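Local atomic coordinates of large terminase protein (Enterobacteria phage P22, PDB entry 4DKW), a protein that serves as the ATP-driven motor that moves viral DNA into empty capsids and, through the nuclease domain present here, cuts the genome to start and end packaging. Residues Asp30-Gly35 / Gln40-Leu45; Val59-Glu64 / Asn169-Asp174. All coordinates share one frame; numbering follows the deposited sequence.

Contact 1 (Asp30-Gly35 / Gln40-Leu45) and contact 2 (Val59-Glu64 / Asn169-Asp174) lie about 7 Å apart between centres. They meet at the nuclease site. Contact 1 supplies Asp33 and contact 2 supplies Asp171, and both carboxylates bind the same magnesium ion. Water 1, 2.0 Å from the magnesium ion, and water 3, 2.1 Å from it, belong to both contacts. The beta sheet also joins them, because strand 40-48 pairs with strand 53-62. His42 N lies 2.9 Å from Trp60 O, a probable hydrogen bond. Near the metal site, Ala41 CB packs 3.6 Å from Asp171 O, so the helix start rests against the strand beside Asp33.

Contact 1 (Asp30-Gly35 / Gln40-Leu45); sequences DAQDFG and QAHIQL. With MG (magnesium ion), chain E.
Gln40 meets Gln32 through its amide oxygen. Gln32 NE2 donates to Gln40 OE1 over 2.9 Å, with the two amide planes 77° apart, and Gln40 OE1 also bonds to Tyr104. Gln32 bends at its second torsion (chi2 73°), which turns its amide along the strand pair between Gln40 and His42. The backbone of Ala41 bonds twice with Asp33: Asp33 N reaches Ala41 O at 2.8 Å, and Ala41 N reaches Asp33 O. On the face shared with the Ala41 methyl, Asp33 OD2 binds the magnesium ion at 2.1 Å. These residues form the first beta hairpin of the RNase H-like nuclease fold, whose first strand ends at this metal-binding aspartate. The His42 ring stands on the other face, with a polar partner at each nitrogen. His42 ND1 donates to Gln32 OE1 at 2.8 Å, almost in the ring plane. His42 NE2 donates to Asp30 OD2; at 2.5 Å this bond is very short, and its exact length is doubtful. Ala31 O lies over one face of the His42 ring, offset toward its rim. Ile43 pairs with Ala31 through two backbone bonds, Ile43 N to Ala31 O at 2.9 Å and Ala31 N to Ile43 O. Ile43 CD1 touches Ala31 CB at 3.8 Å. Gln44 NE2 donates to the syn lone pair of Asp30 OD1 at 2.9 Å, and also to Trp77 O, while Gln44 OE1 accepts from Trp46 NE1.

Contact 2 (Val59-Glu64 / Asn169-Asp174); sequences VWKKSE and NDDVLD. With MG (magnesium ion), chain E; SO4 (sulfate ion), chain G.
Asp171, at the start of helix 171-181, gives the magnesium site of the nuclease its second carboxylate, beside Asp33. A metal-binding aspartate at the start of a late helix, facing one on the first strand, is characteristic of RNase H-like nucleases. Asp171 OD1 binds the magnesium ion at 2.3 Å. Its other oxygen, OD2, is turned to Lys61. The two side chains cross at about a right angle. Lys61 NZ lies 3.8 Å from Asp171 OD2, a long salt bridge. Glu153 is the stronger partner of the ammonium group. A water also accepts from Lys61 NZ at 3.1 Å and, more weakly, from Asn169 ND2. The lysine chain is fully extended, with CG anti to the backbone N (chi1 178°), and this carries the chain from the strand past Val172, so that Lys61 CE passes Asp171 OD2 about as closely as NZ does. On the way, Lys61 CD packs on Val172 CG2 at 3.9 Å. Val59 and Val172 meet tip to tip, Val59 CG1 lying 3.7 Å from Val172 CG2. Further along, Ser63 OG donates to sulfate O3 at 3.0 Å; this ion is probably from the crystallisation liquor. Glu153, on helix 148-156, also accepts from the backbone N of Val172 and of Leu173. The start of helix 171-181 thus sits between helix 148-156 and strands 40-48 and 53-62, with Val172 touching Ala41.

Contact 1 (Asp30-Gly35 / Gln40-Leu45)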
loop_
_atom_site.group_PDB
_atom_site.type_symbol
_atom_site.label_atom_id
_atom_site.label_comp_id
_atom_site.label_asym_id
_atom_site.label_seq_id
_atom_site.Cartn_x
_atom_site.Cartn_y
_atom_site.Cartn_z
ATOM N N ASP A 30 7.649 1.497 -1.469
ATOM C CA ASP A 30 6.458 2.105 -2.040
ATOM C C ASP A 30 5.574 1.014 -2.609
ATOM O O ASP A 30 6.026 -0.118 -2.829
ATOM C CB ASP A 30 6.833 3.082 -3.166
ATOM C CG ASP A 30 7.106 4.482 -2.662
ATOM O OD1 ASP A 30 7.550 4.624 -1.506
ATOM O OD2 ASP A 30 6.874 5.442 -3.427
ATOM N N ALA A 31 4.316 1.354 -2.854
ATOM C CA ALA A 31 3.428 0.420 -3.516
ATOM C C ALA A 31 2.401 1.151 -4.365
ATOM O O ALA A 31 2.074 2.316 -4.104
ATOM C CB ALA A 31 2.763 -0.494 -2.510
ATOM N N GLN A 32 1.894 0.448 -5.372
ATOM C CA GLN A 32 0.976 1.021 -6.349
ATOM C C GLN A 32 -0.270 0.152 -6.494
ATOM O O GLN A 32 -0.178 -1.072 -6.543
ATOM C CB GLN A 32 1.672 1.133 -7.714
ATOM C CG GLN A 32 0.821 1.744 -8.838
ATOM C CD GLN A 32 0.610 3.249 -8.688
ATOM O OE1 GLN A 32 1.527 3.980 -8.305
ATOM N NE2 GLN A 32 -0.597 3.716 -8.997
ATOM N N ASP A 33 -1.435 0.788 -6.541
ATOM C CA ASP A 33 -2.635 0.120 -7.020
ATOM C C ASP A 33 -3.013 0.841 -8.297
ATOM O O ASP A 33 -3.104 2.066 -8.314
ATOM C CB ASP A 33 -3.789 0.174 -6.002
ATOM C CG ASP A 33 -5.001 -0.633 -6.455
ATOM O OD1 ASP A 33 -4.807 -1.709 -7.063
ATOM O OD2 ASP A 33 -6.145 -0.199 -6.225
ATOM N N PHE A 34 -3.205 0.093 -9.375
ATOM C CA PHE A 34 -3.514 0.716 -10.656
ATOM C C PHE A 34 -4.997 1.064 -10.723
ATOM O O PHE A 34 -5.821 0.424 -10.060
ATOM C CB PHE A 34 -3.111 -0.188 -11.824
ATOM C CG PHE A 34 -1.662 -0.557 -11.827
ATOM C CD1 PHE A 34 -0.696 0.409 -12.006
ATOM C CD2 PHE A 34 -1.269 -1.873 -11.655
ATOM C CE1 PHE A 34 0.645 0.077 -12.007
ATOM C CE2 PHE A 34 0.069 -2.216 -11.663
ATOM C CZ PHE A 34 1.028 -1.240 -11.836
ATOM N N GLY A 35 -5.324 2.094 -11.502
ATOM C CA GLY A 35 -6.705 2.518 -11.667
ATOM C C GLY A 35 -6.906 3.756 -12.523
ATOM O O GLY A 35 -6.183 4.743 -12.381
ATOM N N GLN A 40 -6.389 5.339 -8.617
ATOM C CA GLN A 40 -5.127 4.670 -8.343
ATOM C C GLN A 40 -4.603 5.144 -6.983
ATOM O O GLN A 40 -5.020 6.192 -6.472
ATOM C CB GLN A 40 -4.106 4.957 -9.447
ATOM C CG GLN A 40 -3.634 6.400 -9.524
ATOM C CD GLN A 40 -2.531 6.579 -10.550
ATOM O OE1 GLN A 40 -1.405 6.118 -10.353
ATOM N NE2 GLN A 40 -2.853 7.234 -11.658
ATOM N N ALA A 41 -3.709 4.365 -6.386
ATOM C CA ALA A 41 -3.044 4.784 -5.155
ATOM C C ALA A 41 -1.548 4.506 -5.214
ATOM O O ALA A 41 -1.121 3.455 -5.692
ATOM C CB ALA A 41 -3.669 4.100 -3.933
ATOM N N HIS A 42 -0.751 5.458 -4.748
ATOM C CA HIS A 42 0.666 5.209 -4.520
ATOM C C HIS A 42 0.975 5.521 -3.058
ATOM O O HIS A 42 0.663 6.616 -2.584
ATOM C CB HIS A 42 1.531 6.076 -5.439
ATOM C CG HIS A 42 2.967 5.647 -5.487
ATOM N ND1 HIS A 42 3.428 4.709 -6.383
ATOM C CD2 HIS A 42 4.028 6.002 -4.728
ATOM C CE1 HIS A 42 4.721 4.516 -6.181
ATOM N NE2 HIS A 42 5.110 5.291 -5.191
ATOM N N ILE A 43 1.567 4.565 -2.343
ATOM C CA ILE A 43 1.825 4.731 -0.912
ATOM C C ILE A 43 3.291 4.535 -0.592
ATOM O O ILE A 43 4.042 3.988 -1.392
ATOM C CB ILE A 43 0.985 3.756 -0.038
ATOM C CG1 ILE A 43 1.364 2.290 -0.311
ATOM C CG2 ILE A 43 -0.515 3.981 -0.281
ATOM C CD1 ILE A 43 2.502 1.682 0.581
ATOM N N GLN A 44 3.690 4.982 0.590
ATOM C CA GLN A 44 5.028 4.707 1.090
ATOM C C GLN A 44 4.926 4.200 2.520
ATOM O O GLN A 44 4.267 4.800 3.371
ATOM C CB GLN A 44 5.945 5.937 1.021
ATOM C CG GLN A 44 7.367 5.658 1.515
ATOM C CD GLN A 44 8.324 6.792 1.208
ATOM O OE1 GLN A 44 8.683 7.571 2.088
ATOM N NE2 GLN A 44 8.735 6.896 -0.052
ATOM N N LEU A 45 5.592 3.086 2.765
ATOM C CA LEU A 45 5.561 2.436 4.043
ATOM C C LEU A 45 6.972 2.462 4.615
ATOM O O LEU A 45 7.942 2.217 3.894
ATOM C CB LEU A 45 5.097 0.999 3.808
ATOM C CG LEU A 45 4.656 0.067 4.919
ATOM C CD1 LEU A 45 3.459 0.641 5.691
ATOM C CD2 LEU A 45 4.309 -1.262 4.274
HETATM MG MG MG E . -8.056 -0.595 -6.992
HETATM O O HOH W 1 -7.134 -1.952 -8.127
HETATM O O HOH W 2 -5.671 7.685 -11.707
HETATM O O HOH W 3 -10.118 -0.519 -7.609
#

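Contact 2 (Val59-Glu64 / Asn169-Asp174)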
loop_
_atom_site.group_PDB
_atom_site.type_symbol
_atom_site.label_atom_id
_atom_site.label_comp_id
_atom_site.label_asym_id
_atom_site.label_seq_id
_atom_site.Cartn_x
_atom_site.Cartn_y
_atom_site.Cartn_z
ATOM N N VAL A 59 0.654 8.849 1.320
ATOM C CA VAL A 59 -0.484 8.320 0.573
ATOM C C VAL A 59 -0.938 9.315 -0.484
ATOM O O VAL A 59 -1.104 10.502 -0.193
ATOM C CB VAL A 59 -1.678 8.017 1.494
ATOM C CG1 VAL A 59 -2.948 7.868 0.689
ATOM C CG2 VAL A 59 -1.412 6.762 2.324
ATOM N N TRP A 60 -1.124 8.829 -1.708
ATOM C CA TRP A 60 -1.684 9.628 -2.786
ATOM C C TRP A 60 -2.729 8.784 -3.505
ATOM O O TRP A 60 -2.468 7.642 -3.880
ATOM C CB TRP A 60 -0.586 10.092 -3.748
ATOM C CG TRP A 60 -1.083 10.874 -4.948
ATOM C CD1 TRP A 60 -1.406 12.204 -4.991
ATOM C CD2 TRP A 60 -1.284 10.370 -6.281
ATOM N NE1 TRP A 60 -1.805 12.554 -6.266
ATOM C CE2 TRP A 60 -1.735 11.448 -7.074
ATOM C CE3 TRP A 60 -1.131 9.109 -6.878
ATOM C CZ2 TRP A 60 -2.040 11.303 -8.427
ATOM C CZ3 TRP A 60 -1.434 8.967 -8.222
ATOM C CH2 TRP A 60 -1.883 10.060 -8.982
ATOM N N LYS A 61 -3.920 9.341 -3.675
ATOM C CA LYS A 61 -5.023 8.620 -4.297
ATOM C C LYS A 61 -5.752 9.534 -5.272
ATOM O O LYS A 61 -6.135 10.650 -4.907
ATOM C CB LYS A 61 -5.987 8.138 -3.215
ATOM C CG LYS A 61 -7.216 7.419 -3.730
ATOM C CD LYS A 61 -8.074 6.935 -2.569
ATOM C CE LYS A 61 -9.345 6.273 -3.074
ATOM N NZ LYS A 61 -10.079 5.626 -1.966
ATOM N N LYS A 62 -5.934 9.074 -6.512
ATOM C CA LYS A 62 -6.550 9.913 -7.533
ATOM C C LYS A 62 -7.112 9.137 -8.722
ATOM O O LYS A 62 -6.480 8.205 -9.226
ATOM C CB LYS A 62 -5.566 10.981 -8.031
ATOM C CG LYS A 62 -6.223 12.337 -8.258
ATOM C CD LYS A 62 -5.291 13.314 -8.929
ATOM C CE LYS A 62 -5.896 14.706 -8.958
ATOM N NZ LYS A 62 -7.187 14.759 -9.703
ATOM N N SER A 63 -8.307 9.533 -9.160
ATOM C CA SER A 63 -8.933 8.978 -10.361
ATOM C C SER A 63 -8.419 9.663 -11.621
ATOM O O SER A 63 -8.009 10.822 -11.595
ATOM C CB SER A 63 -10.457 9.135 -10.308
ATOM O OG SER A 63 -11.035 8.396 -9.248
ATOM N N GLU A 64 -8.457 8.930 -12.727
ATOM C CA GLU A 64 -8.185 9.482 -14.053
ATOM C C GLU A 64 -6.866 10.242 -14.163
ATOM O O GLU A 64 -6.816 11.347 -14.708
ATOM C CB GLU A 64 -9.357 10.346 -14.522
ATOM C CG GLU A 64 -10.651 9.560 -14.674
ATOM C CD GLU A 64 -11.848 10.441 -14.957
ATOM O OE1 GLU A 64 -11.709 11.682 -14.889
ATOM O OE2 GLU A 64 -12.930 9.888 -15.249
ATOM N N ASN A 169 -13.665 0.996 -2.405
ATOM C CA ASN A 169 -12.953 1.984 -1.596
ATOM C C ASN A 169 -11.759 1.365 -0.903
ATOM O O ASN A 169 -11.610 1.514 0.308
ATOM C CB ASN A 169 -13.867 2.579 -0.529
ATOM C CG ASN A 169 -15.088 3.234 -1.112
ATOM O OD1 ASN A 169 -16.218 2.785 -0.891
ATOM N ND2 ASN A 169 -14.876 4.305 -1.863
ATOM N N ASP A 170 -10.931 0.652 -1.664
ATOM C CA ASP A 170 -9.862 -0.135 -1.067
ATOM C C ASP A 170 -8.543 -0.054 -1.818
ATOM O O ASP A 170 -7.712 -0.946 -1.713
ATOM C CB ASP A 170 -10.304 -1.595 -0.919
ATOM C CG ASP A 170 -10.620 -2.253 -2.244
ATOM O OD1 ASP A 170 -10.626 -1.553 -3.270
ATOM O OD2 ASP A 170 -10.872 -3.480 -2.257
ATOM N N ASP A 171 -8.346 1.034 -2.554
ATOM C CA ASP A 171 -7.128 1.235 -3.337
ATOM C C ASP A 171 -5.878 1.504 -2.483
ATOM O O ASP A 171 -4.842 0.882 -2.705
ATOM C CB ASP A 171 -7.355 2.354 -4.344
ATOM C CG ASP A 171 -8.696 2.220 -5.053
ATOM O OD1 ASP A 171 -8.847 1.281 -5.882
ATOM O OD2 ASP A 171 -9.598 3.038 -4.763
ATOM N N VAL A 172 -5.977 2.433 -1.531
ATOM C CA VAL A 172 -4.916 2.672 -0.547
ATOM C C VAL A 172 -4.676 1.426 0.323
ATOM O O VAL A 172 -3.528 1.077 0.618
ATOM C CB VAL A 172 -5.220 3.909 0.339
ATOM C CG1 VAL A 172 -4.196 4.047 1.485
ATOM C CG2 VAL A 172 -5.244 5.173 -0.516
ATOM N N LEU A 173 -5.754 0.744 0.705
ATOM C CA LEU A 173 -5.652 -0.478 1.500
ATOM C C LEU A 173 -4.902 -1.566 0.730
ATOM O O LEU A 173 -3.986 -2.197 1.259
ATOM C CB LEU A 173 -7.041 -0.968 1.932
ATOM C CG LEU A 173 -7.770 -0.056 2.930
ATOM C CD1 LEU A 173 -9.202 -0.521 3.153
ATOM C CD2 LEU A 173 -7.024 0.006 4.263
ATOM N N ASP A 174 -5.274 -1.765 -0.528
ATOM C CA ASP A 174 -4.589 -2.735 -1.372
ATOM C C ASP A 174 -3.106 -2.419 -1.519
ATOM O O ASP A 174 -2.250 -3.283 -1.300
ATOM C CB ASP A 174 -5.234 -2.800 -2.754
ATOM C CG ASP A 174 -6.546 -3.550 -2.750
ATOM O OD1 ASP A 174 -6.877 -4.191 -1.728
ATOM O OD2 ASP A 174 -7.241 -3.510 -3.783
HETATM MG MG MG E . -8.056 -0.595 -6.992
HETATM S S SO4 G . -10.681 10.614 -5.635
HETATM O O1 SO4 G . -10.815 9.581 -4.614
HETATM O O2 SO4 G . -9.764 11.647 -5.163
HETATM O O3 SO4 G . -10.158 10.023 -6.861
HETATM O O4 SO4 G . -11.987 11.208 -5.902
HETATM O O HOH W 4 -13.051 6.018 -1.134
HETATM O O HOH W 1 -7.134 -1.952 -8.127
HETATM O O HOH W 3 -10.118 -0.519 -7.609
#